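Local coordinates for protein neutral proteinase inhibitor ScNPI (Streptomyces caespitosus, PDB 4HWX) that inhibits serine proteases as a homodimeric member of the Streptomyces subtilisin inhibitor family, and probably blocks peptidases of a second class as well, at residues Thr99-Met102 with Ser103-Asn107. Numbering follows the deposited sequence.
Sequences TCVM and SANLN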
loop_
_atom_site.group_PDB
_atom_site.type_symbol
_atom_site.label_atom_id
_atom_site.label_comp_id
_atom_site.label_asym_id
_atom_site.label_seq_id
_atom_site.Cartn_x
_atom_site.Cartn_y
_atom_site.Cartn_z
ATOM N N THR A 99 -4.327 18.877 12.226
ATOM C CA THR A 99 -5.512 18.159 11.736
ATOM C C THR A 99 -6.564 19.073 11.151
ATOM O O THR A 99 -7.227 18.668 10.186
ATOM C CB THR A 99 -6.131 17.292 12.829
ATOM O OG1 THR A 99 -6.559 18.136 13.902
ATOM C CG2 THR A 99 -5.170 16.204 13.310
ATOM N N CYS A 100 -6.741 20.288 11.713
ATOM C CA CYS A 100 -7.726 21.232 11.180
ATOM C C CYS A 100 -7.353 21.606 9.732
ATOM O O CYS A 100 -8.222 21.639 8.862
ATOM C CB CYS A 100 -7.830 22.473 12.066
ATOM S SG CYS A 100 -9.101 23.653 11.522
ATOM N N VAL A 101 -6.074 21.936 9.495
ATOM C CA VAL A 101 -5.550 22.323 8.167
ATOM C C VAL A 101 -5.701 21.132 7.178
ATOM O O VAL A 101 -6.102 21.315 6.023
ATOM C CB VAL A 101 -4.081 22.841 8.237
ATOM C CG1 VAL A 101 -3.544 23.168 6.834
ATOM C CG2 VAL A 101 -3.979 24.076 9.142
ATOM N N MET A 102 -5.450 19.927 7.663
ATOM C CA MET A 102 -5.628 18.717 6.864
ATOM C C MET A 102 -7.067 18.590 6.395
ATOM O O MET A 102 -7.305 18.434 5.187
ATOM C CB MET A 102 -5.226 17.472 7.668
ATOM C CG MET A 102 -5.604 16.198 6.955
ATOM S SD MET A 102 -5.012 14.723 7.808
ATOM C CE MET A 102 -6.245 13.491 7.135
ATOM N N SER A 103 -8.019 18.698 7.345
ATOM C CA SER A 103 -9.455 18.608 7.045
ATOM C C SER A 103 -9.876 19.684 6.031
ATOM O O SER A 103 -10.581 19.360 5.047
ATOM C CB SER A 103 -10.286 18.709 8.323
ATOM O OG SER A 103 -11.672 18.714 8.024
ATOM N N ALA A 104 -9.392 20.934 6.219
ATOM C CA ALA A 104 -9.734 22.055 5.327
ATOM C C ALA A 104 -9.292 21.802 3.873
ATOM O O ALA A 104 -10.054 22.094 2.941
ATOM C CB ALA A 104 -9.115 23.352 5.834
ATOM N N ASN A 105 -8.090 21.235 3.688
ATOM C CA ASN A 105 -7.536 21.012 2.346
ATOM C C ASN A 105 -7.936 19.691 1.720
ATOM O O ASN A 105 -7.772 19.538 0.508
ATOM C CB ASN A 105 -6.022 21.088 2.398
ATOM C CG ASN A 105 -5.551 22.500 2.548
ATOM O OD1 ASN A 105 -5.400 23.223 1.558
ATOM N ND2 ASN A 105 -5.404 22.945 3.790
ATOM N N LEU A 106 -8.428 18.728 2.517
ATOM C CA LEU A 106 -8.785 17.442 1.940
ATOM C C LEU A 106 -10.265 17.344 1.698
ATOM O O LEU A 106 -10.789 16.227 1.659
ATOM C CB LEU A 106 -8.264 16.249 2.757
ATOM C CG LEU A 106 -6.832 15.849 2.416
ATOM C CD1 LEU A 106 -6.343 14.764 3.363
ATOM C CD2 LEU A 106 -6.692 15.392 0.937
ATOM N N ASN A 107 -10.932 18.525 1.491
ATOM C CA ASN A 107 -12.342 18.701 1.097
ATOM C C ASN A 107 -13.206 17.962 2.105
ATOM O O ASN A 107 -13.160 18.233 3.307
ATOM C CB ASN A 107 -12.484 18.104 -0.344
ATOM C CG ASN A 107 -13.611 18.570 -1.218
ATOM O OD1 ASN A 107 -14.439 17.766 -1.660
ATOM N ND2 ASN A 107 -13.559 19.825 -1.636
#
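M102, on helix 99-105, and L106, just past its C-terminal end, meet through CG of M102 and CD1 of L106 at 3.9 Å. A chi1 of 171° sets the methionine CG anti to the backbone N, and the extended chain beyond it brings CE nearly as close to the same methyl. M102 O also takes L106 N at 2.9 Å; the N sits nearly in line with the C=O, but its N-H points off the oxygen (132°), and L106 has already left helical backbone angles. In the preceding turn, S103 N donates to T99 O and A104 N to C100 O, the alpha-helical i to i+4 pattern, and S103 CB lies 3.6 Å from both oxygens. V101 O is gripped twice by N105: the backbone N (3.1 Å) and side-chain ND2 (2.9 Å) arrive from opposite faces of the carbonyl plane. The ND2 bond is straight (169°), and V101 O lies close to the N105 amide plane, which probably helps hold that amide's rotation beside V101 CG1. A leucine in place of N105 would probably leave V101 O without its second bond. The C100-C70 disulfide ties the helix start to the loop between helix 43-52 and strand 77-82, while M102 and L106 pack its C-terminal end on F96 and V79 of the antiparallel sheet of the Streptomyces subtilisin inhibitor fold.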